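Local coordinates for interphotoreceptor retinoid-binding protein (Xenopus laevis, PDB 1J7X) that probably binds and carries retinoids between photoreceptor cells and the pigment epithelium through the extracellular matrix of the retina, at residues E88-V101 with L125-I137. Sequence-based numbering, arbitrary orientation.
Sequences EAMLQALVNTVFKV and LAPFIVNTVWEPI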
ATOM      1  N   GLU A  88     -23.277  12.198  18.471  1.00 46.00           N
ATOM      2  CA  GLU A  88     -22.521  13.151  17.639  1.00 43.74           C
ATOM      3  C   GLU A  88     -21.345  13.840  18.366  1.00 42.23           C
ATOM      4  O   GLU A  88     -20.302  14.124  17.744  1.00 36.91           O
ATOM      5  CB  GLU A  88     -23.462  14.212  17.063  1.00 44.84           C
ATOM      6  CG  GLU A  88     -24.398  13.668  15.971  1.00 46.74           C
ATOM      7  CD  GLU A  88     -25.279  14.743  15.330  1.00 51.96           C
ATOM      8  OE1 GLU A  88     -25.760  14.496  14.216  1.00 53.22           O
ATOM      9  OE2 GLU A  88     -25.503  15.811  15.921  1.00 54.66           O
ATOM     10  N   ALA A  89     -21.513  14.180  19.656  1.00 39.86           N
ATOM     11  CA  ALA A  89     -20.412  14.838  20.388  1.00 38.30           C
ATOM     12  C   ALA A  89     -19.206  13.869  20.463  1.00 37.29           C
ATOM     13  O   ALA A  89     -18.029  14.263  20.265  1.00 33.65           O
ATOM     14  CB  ALA A  89     -20.851  15.188  21.771  1.00 38.54           C
HETATM   15  N   MSE A  90     -19.507  12.611  20.763  1.00 35.94           N
HETATM   16  CA  MSE A  90     -18.435  11.618  20.856  1.00 35.44           C
HETATM   17  C   MSE A  90     -17.773  11.335  19.497  1.00 31.76           C
HETATM   18  O   MSE A  90     -16.564  11.179  19.434  1.00 31.36           O
HETATM   19  CB  MSE A  90     -18.924  10.321  21.447  1.00 36.62           C
HETATM   20  CG  MSE A  90     -19.133  10.414  22.957  1.00 44.01           C
HETATM   21 SE   MSE A  90     -19.369   8.662  23.749  1.00 47.67          SE
HETATM   22  CE  MSE A  90     -21.139   8.475  23.309  1.00 43.67           C
ATOM     23  N   LEU A  91     -18.567  11.261  18.435  1.00 28.80           N
ATOM     24  CA  LEU A  91     -18.012  11.054  17.108  1.00 27.70           C
ATOM     25  C   LEU A  91     -17.068  12.206  16.781  1.00 25.97           C
ATOM     26  O   LEU A  91     -15.992  11.953  16.265  1.00 22.65           O
ATOM     27  CB  LEU A  91     -19.147  10.971  16.054  1.00 28.11           C
ATOM     28  CG  LEU A  91     -19.876   9.654  16.026  1.00 35.94           C
ATOM     29  CD1 LEU A  91     -21.098   9.662  15.074  1.00 37.66           C
ATOM     30  CD2 LEU A  91     -18.962   8.581  15.620  1.00 38.98           C
ATOM     31  N   GLN A  92     -17.500  13.478  16.995  1.00 23.88           N
ATOM     32  CA  GLN A  92     -16.600  14.630  16.645  1.00 24.35           C
ATOM     33  C   GLN A  92     -15.340  14.542  17.488  1.00 23.38           C
ATOM     34  O   GLN A  92     -14.238  14.735  16.983  1.00 19.88           O
ATOM     35  CB  GLN A  92     -17.312  16.010  16.900  1.00 24.14           C
ATOM     36  CG  GLN A  92     -16.478  17.176  16.478  1.00 25.21           C
ATOM     37  CD  GLN A  92     -16.242  17.203  14.960  1.00 25.70           C
ATOM     38  OE1 GLN A  92     -17.187  17.447  14.176  1.00 19.88           O
ATOM     39  NE2 GLN A  92     -15.002  16.748  14.527  1.00 20.72           N
ATOM     40  N   ALA A  93     -15.499  14.135  18.752  1.00 25.02           N
ATOM     41  CA  ALA A  93     -14.361  14.033  19.658  1.00 25.74           C
ATOM     42  C   ALA A  93     -13.358  12.962  19.145  1.00 23.45           C
ATOM     43  O   ALA A  93     -12.130  13.192  19.192  1.00 22.98           O
ATOM     44  CB  ALA A  93     -14.833  13.652  21.027  1.00 27.66           C
ATOM     45  N   LEU A  94     -13.882  11.807  18.693  1.00 22.29           N
ATOM     46  CA  LEU A  94     -13.075  10.732  18.153  1.00 20.87           C
ATOM     47  C   LEU A  94     -12.307  11.198  16.891  1.00 20.98           C
ATOM     48  O   LEU A  94     -11.072  11.021  16.744  1.00 18.82           O
ATOM     49  CB  LEU A  94     -13.969   9.629  17.825  1.00 23.20           C
ATOM     50  CG  LEU A  94     -13.272   8.363  17.227  1.00 23.78           C
ATOM     51  CD1 LEU A  94     -12.165   7.890  18.165  1.00 25.51           C
ATOM     52  CD2 LEU A  94     -14.270   7.265  16.919  1.00 26.70           C
ATOM     53  N   VAL A  95     -13.056  11.817  15.989  1.00 19.37           N
ATOM     54  CA  VAL A  95     -12.472  12.324  14.749  1.00 20.10           C
ATOM     55  C   VAL A  95     -11.332  13.303  15.151  1.00 20.46           C
ATOM     56  O   VAL A  95     -10.251  13.318  14.511  1.00 19.84           O
ATOM     57  CB  VAL A  95     -13.498  12.962  13.848  1.00 19.94           C
ATOM     58  CG1 VAL A  95     -12.817  13.833  12.768  1.00 24.59           C
ATOM     59  CG2 VAL A  95     -14.384  11.869  13.231  1.00 22.92           C
ATOM     60  N   ASN A  96     -11.574  14.111  16.191  1.00 20.45           N
ATOM     61  CA  ASN A  96     -10.587  15.122  16.604  1.00 22.03           C
ATOM     62  C   ASN A  96      -9.286  14.503  17.121  1.00 22.37           C
ATOM     63  O   ASN A  96      -8.250  15.129  17.118  1.00 23.09           O
ATOM     64  CB  ASN A  96     -11.155  16.096  17.696  1.00 23.42           C
ATOM     65  CG  ASN A  96     -12.129  17.175  17.117  1.00 29.40           C
ATOM     66  OD1 ASN A  96     -12.117  17.403  15.912  1.00 32.02           O
ATOM     67  ND2 ASN A  96     -13.052  17.677  17.942  1.00 32.54           N
ATOM     68  N   THR A  97      -9.370  13.301  17.572  1.00 20.47           N
ATOM     69  CA  THR A  97      -8.153  12.636  18.041  1.00 22.13           C
ATOM     70  C   THR A  97      -7.515  11.710  16.983  1.00 19.41           C
ATOM     71  O   THR A  97      -6.355  11.395  17.063  1.00 20.77           O
ATOM     72  CB  THR A  97      -8.376  11.811  19.305  1.00 24.59           C
ATOM     73  OG1 THR A  97      -9.402  10.907  19.128  1.00 28.48           O
ATOM     74  CG2 THR A  97      -8.834  12.611  20.484  1.00 26.83           C
ATOM     75  N   VAL A  98      -8.289  11.270  16.001  1.00 19.17           N
ATOM     76  CA  VAL A  98      -7.786  10.450  14.909  1.00 19.72           C
ATOM     77  C   VAL A  98      -6.989  11.290  13.946  1.00 19.93           C
ATOM     78  O   VAL A  98      -5.960  10.847  13.401  1.00 20.49           O
ATOM     79  CB  VAL A  98      -8.897   9.733  14.130  1.00 19.31           C
ATOM     80  CG1 VAL A  98      -8.370   9.148  12.825  1.00 18.20           C
ATOM     81  CG2 VAL A  98      -9.558   8.719  14.970  1.00 21.13           C
ATOM     82  N   PHE A  99      -7.446  12.493  13.683  1.00 20.14           N
ATOM     83  CA  PHE A  99      -6.775  13.420  12.712  1.00 21.06           C
ATOM     84  C   PHE A  99      -6.224  14.630  13.388  1.00 25.43           C
ATOM     85  O   PHE A  99      -7.006  15.382  13.968  1.00 29.89           O
ATOM     86  CB  PHE A  99      -7.726  13.860  11.637  1.00 19.62           C
ATOM     87  CG  PHE A  99      -8.397  12.756  10.877  1.00 20.34           C
ATOM     88  CD1 PHE A  99      -7.768  12.199   9.743  1.00 19.01           C
ATOM     89  CD2 PHE A  99      -9.565  12.190  11.261  1.00 19.98           C
ATOM     90  CE1 PHE A  99      -8.355  11.208   9.124  1.00 20.95           C
ATOM     91  CE2 PHE A  99     -10.174  11.228  10.606  1.00 22.21           C
ATOM     92  CZ  PHE A  99      -9.590  10.741   9.454  1.00 24.74           C
ATOM     93  N   LYS A 100      -4.912  14.862  13.328  1.00 22.69           N
ATOM     94  CA  LYS A 100      -4.241  16.037  13.866  1.00 21.93           C
ATOM     95  C   LYS A 100      -4.002  17.011  12.733  1.00 20.15           C
ATOM     96  O   LYS A 100      -3.304  16.678  11.747  1.00 17.63           O
ATOM     97  CB  LYS A 100      -2.932  15.632  14.509  1.00 24.19           C
ATOM     98  CG  LYS A 100      -2.001  16.795  14.920  1.00 29.86           C
ATOM     99  CD  LYS A 100      -0.633  16.252  15.407  1.00 38.51           C
ATOM    100  CE  LYS A 100       0.206  17.283  16.071  1.00 44.22           C
ATOM    101  NZ  LYS A 100       0.599  18.405  15.211  1.00 49.62           N
ATOM    102  N   VAL A 101      -4.597  18.190  12.845  1.00 17.14           N
ATOM    103  CA  VAL A 101      -4.486  19.180  11.840  1.00 18.67           C
ATOM    104  C   VAL A 101      -3.910  20.481  12.431  1.00 20.98           C
ATOM    105  O   VAL A 101      -4.490  20.940  13.470  1.00 20.31           O
ATOM    106  CB  VAL A 101      -5.840  19.491  11.248  1.00 20.03           C
ATOM    107  CG1 VAL A 101      -5.752  20.476  10.127  1.00 22.57           C
ATOM    108  CG2 VAL A 101      -6.486  18.191  10.793  1.00 23.33           C
ATOM    109  N   LEU A 125     -17.962   8.594   9.964  1.00 19.32           N
ATOM    110  CA  LEU A 125     -17.151   9.729  10.438  1.00 20.26           C
ATOM    111  C   LEU A 125     -17.065  10.885   9.497  1.00 20.61           C
ATOM    112  O   LEU A 125     -16.726  12.006   9.921  1.00 20.84           O
ATOM    113  CB  LEU A 125     -15.746   9.290  10.766  1.00 21.99           C
ATOM    114  CG  LEU A 125     -15.493   8.121  11.669  1.00 20.08           C
ATOM    115  CD1 LEU A 125     -14.014   7.859  11.775  1.00 22.62           C
ATOM    116  CD2 LEU A 125     -16.033   8.473  13.037  1.00 25.47           C
ATOM    117  N   ALA A 126     -17.498  10.700   8.245  1.00 19.74           N
ATOM    118  CA  ALA A 126     -17.324  11.764   7.212  1.00 20.04           C
ATOM    119  C   ALA A 126     -17.828  13.141   7.592  1.00 19.52           C
ATOM    120  O   ALA A 126     -17.100  14.074   7.379  1.00 20.70           O
ATOM    121  CB  ALA A 126     -17.950  11.356   5.882  1.00 19.92           C
ATOM    122  N   PRO A 127     -19.030  13.269   8.145  1.00 18.84           N
ATOM    123  CA  PRO A 127     -19.568  14.582   8.498  1.00 21.11           C
ATOM    124  C   PRO A 127     -18.670  15.341   9.487  1.00 20.83           C
ATOM    125  O   PRO A 127     -18.570  16.499   9.431  1.00 20.98           O
ATOM    126  CB  PRO A 127     -20.957  14.235   9.116  1.00 22.00           C
ATOM    127  CG  PRO A 127     -21.299  12.993   8.439  1.00 21.32           C
ATOM    128  CD  PRO A 127     -20.033  12.237   8.404  1.00 21.09           C
ATOM    129  N   PHE A 128     -18.004  14.626  10.320  1.00 18.90           N
ATOM    130  CA  PHE A 128     -17.143  15.207  11.377  1.00 19.12           C
ATOM    131  C   PHE A 128     -15.775  15.499  10.800  1.00 18.03           C
ATOM    132  O   PHE A 128     -15.114  16.461  11.295  1.00 19.13           O
ATOM    133  CB  PHE A 128     -17.087  14.224  12.551  1.00 19.48           C
ATOM    134  CG  PHE A 128     -18.527  13.853  13.040  1.00 19.99           C
ATOM    135  CD1 PHE A 128     -19.258  14.754  13.770  1.00 27.94           C
ATOM    136  CD2 PHE A 128     -19.101  12.693  12.677  1.00 25.19           C
ATOM    137  CE1 PHE A 128     -20.605  14.452  14.220  1.00 30.86           C
ATOM    138  CE2 PHE A 128     -20.454  12.363  13.060  1.00 26.82           C
ATOM    139  CZ  PHE A 128     -21.184  13.257  13.833  1.00 28.20           C
ATOM    140  N   ILE A 129     -15.345  14.672   9.829  1.00 16.46           N
ATOM    141  CA  ILE A 129     -14.056  14.888   9.194  1.00 18.44           C
ATOM    142  C   ILE A 129     -14.085  16.211   8.432  1.00 18.94           C
ATOM    143  O   ILE A 129     -13.058  16.978   8.306  1.00 20.03           O
ATOM    144  CB  ILE A 129     -13.654  13.729   8.272  1.00 17.02           C
ATOM    145  CG1 ILE A 129     -13.509  12.554   9.131  1.00 17.41           C
ATOM    146  CG2 ILE A 129     -12.324  14.108   7.607  1.00 17.34           C
ATOM    147  CD1 ILE A 129     -13.277  11.299   8.286  1.00 21.14           C
ATOM    148  N   VAL A 130     -15.274  16.570   8.004  1.00 17.56           N
ATOM    149  CA  VAL A 130     -15.403  17.881   7.374  1.00 21.38           C
ATOM    150  C   VAL A 130     -14.901  19.022   8.253  1.00 20.96           C
ATOM    151  O   VAL A 130     -14.221  19.972   7.775  1.00 20.82           O
ATOM    152  CB  VAL A 130     -16.862  18.180   6.984  1.00 22.13           C
ATOM    153  CG1 VAL A 130     -17.017  19.620   6.569  1.00 22.64           C
ATOM    154  CG2 VAL A 130     -17.357  17.239   5.877  1.00 25.78           C
ATOM    155  N   ASN A 131     -15.284  18.968   9.536  1.00 21.51           N
ATOM    156  CA  ASN A 131     -14.946  20.005  10.483  1.00 19.73           C
ATOM    157  C   ASN A 131     -13.472  19.895  10.914  1.00 21.81           C
ATOM    158  O   ASN A 131     -12.795  20.880  11.085  1.00 19.52           O
ATOM    159  CB  ASN A 131     -15.814  19.849  11.754  1.00 22.36           C
ATOM    160  CG  ASN A 131     -17.266  20.116  11.479  1.00 21.82           C
ATOM    161  OD1 ASN A 131     -17.570  21.001  10.675  1.00 21.65           O
ATOM    162  ND2 ASN A 131     -18.174  19.368  12.150  1.00 23.77           N
ATOM    163  N   THR A 132     -12.968  18.669  11.107  1.00 20.41           N
ATOM    164  CA  THR A 132     -11.583  18.524  11.601  1.00 20.44           C
ATOM    165  C   THR A 132     -10.523  18.740  10.514  1.00 19.23           C
ATOM    166  O   THR A 132      -9.464  19.331  10.749  1.00 18.99           O
ATOM    167  CB  THR A 132     -11.477  17.183  12.206  1.00 20.70           C
ATOM    168  OG1 THR A 132     -12.448  17.071  13.259  1.00 22.99           O
ATOM    169  CG2 THR A 132     -10.105  16.871  12.907  1.00 20.48           C
ATOM    170  N   VAL A 133     -10.806  18.302   9.339  1.00 16.88           N
ATOM    171  CA  VAL A 133      -9.762  18.278   8.298  1.00 17.15           C
ATOM    172  C   VAL A 133     -10.057  19.192   7.150  1.00 17.12           C
ATOM    173  O   VAL A 133      -9.397  20.157   6.997  1.00 17.98           O
ATOM    174  CB  VAL A 133      -9.559  16.872   7.764  1.00 17.51           C
ATOM    175  CG1 VAL A 133      -8.473  16.861   6.643  1.00 18.17           C
ATOM    176  CG2 VAL A 133      -9.204  15.974   8.858  1.00 17.41           C
ATOM    177  N   TRP A 134     -11.092  18.910   6.353  1.00 16.97           N
ATOM    178  CA  TRP A 134     -11.318  19.548   5.110  1.00 15.41           C
ATOM    179  C   TRP A 134     -11.527  21.075   5.180  1.00 18.02           C
ATOM    180  O   TRP A 134     -10.965  21.793   4.396  1.00 19.51           O
ATOM    181  CB  TRP A 134     -12.426  18.833   4.315  1.00 17.18           C
ATOM    182  CG  TRP A 134     -12.107  17.329   4.210  1.00 13.37           C
ATOM    183  CD1 TRP A 134     -12.854  16.326   4.668  1.00 16.90           C
ATOM    184  CD2 TRP A 134     -10.921  16.736   3.668  1.00 16.81           C
ATOM    185  NE1 TRP A 134     -12.214  15.117   4.457  1.00 18.00           N
ATOM    186  CE2 TRP A 134     -11.039  15.359   3.801  1.00 17.33           C
ATOM    187  CE3 TRP A 134      -9.752  17.263   3.071  1.00 18.83           C
ATOM    188  CZ2 TRP A 134     -10.016  14.504   3.434  1.00 18.65           C
ATOM    189  CZ3 TRP A 134      -8.785  16.409   2.600  1.00 21.10           C
ATOM    190  CH2 TRP A 134      -8.935  15.039   2.822  1.00 17.75           C
ATOM    191  N   GLU A 135     -12.305  21.499   6.151  1.00 17.43           N
ATOM    192  CA  GLU A 135     -12.554  22.956   6.303  1.00 17.85           C
ATOM    193  C   GLU A 135     -11.330  23.670   6.799  1.00 15.82           C
ATOM    194  O   GLU A 135     -10.925  24.608   6.144  1.00 18.36           O
ATOM    195  CB  GLU A 135     -13.760  23.213   7.192  1.00 18.75           C
ATOM    196  CG  GLU A 135     -13.863  24.792   7.463  1.00 21.36           C
ATOM    197  CD  GLU A 135     -14.015  25.683   6.237  1.00 21.58           C
ATOM    198  OE1 GLU A 135     -14.565  25.269   5.205  1.00 24.82           O
ATOM    199  OE2 GLU A 135     -13.588  26.920   6.321  1.00 25.45           O
ATOM    200  N   PRO A 136     -10.695  23.308   7.901  1.00 18.37           N
ATOM    201  CA  PRO A 136      -9.562  24.041   8.381  1.00 20.41           C
ATOM    202  C   PRO A 136      -8.376  24.223   7.347  1.00 21.17           C
ATOM    203  O   PRO A 136      -7.683  25.285   7.320  1.00 22.16           O
ATOM    204  CB  PRO A 136      -9.156  23.192   9.592  1.00 22.10           C
ATOM    205  CG  PRO A 136     -10.367  22.562  10.021  1.00 23.61           C
ATOM    206  CD  PRO A 136     -11.028  22.164   8.837  1.00 16.61           C
ATOM    207  N   ILE A 137      -8.085  23.203   6.512  1.00 19.09           N
ATOM    208  CA  ILE A 137      -6.954  23.328   5.546  1.00 19.37           C
ATOM    209  C   ILE A 137      -7.284  24.125   4.316  1.00 21.48           C
ATOM    210  O   ILE A 137      -6.418  24.443   3.563  1.00 18.41           O
ATOM    211  CB  ILE A 137      -6.440  21.911   5.124  1.00 17.00           C
ATOM    212  CG1 ILE A 137      -7.442  21.154   4.333  1.00 20.10           C
ATOM    213  CG2 ILE A 137      -6.032  21.142   6.280  1.00 18.62           C
ATOM    214  CD1 ILE A 137      -6.864  19.826   3.780  1.00 19.75           C
TER
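The ring of F128 lies against helix 88-98, with CB of L91 resting over one face in a CH-pi contact, 3.8 Å from the ring centroid. CB of P127, its own neighbour in sequence, lies on the opposite face. At the rim, in the ring plane, come CG of E88 and OE1 of Q92. F128 is thus a knob in a hole made by E88, L91, Q92 and V95, and V95 answers as a knob among L125, F128, I129 and T132. The two knobs interlock helices that cross at -52° with axes 9.0 Å apart. Further along, the ring of F99 carries CG1 of V98 on one face and reaches CD1 of I129 with its CE2 atom (3.9 Å), while CG2 of V133 touches its CB.

A polar seam runs beside this apolar one. The Q92 chain starts anti to its backbone nitrogen (chi1 -176°) and bends at chi2, which brings the amide to helix 119-137, its plane steeply inclined to the F128 ring. OE1 of Q92 takes a nearly straight bond from ND2 of N131 (3.0 Å, 173°), whereas NE2 of Q92 donates to O of F128 (3.2 Å) from above the carbonyl plane. OG1 of T132 gives its hydrogen to OD1 of N96 (2.7 Å), almost end-on to that carbonyl; a longer, more bent bond from NE2 of Q92 reaches this oxygen from above the carbonyl plane.

After helix 88-98, V101 on edge strand 100-104 meets V133 and I137, and V101 and V133 both touch L111 of the adjacent strand; helix 119-137 thus packs on the mixed sheet of this S41-family (ClpP/crotonase clan) unit. Chemically, bonds at both ends of the Q92 amide fix its rotation, adding directional polar bonds to the apolar interlock.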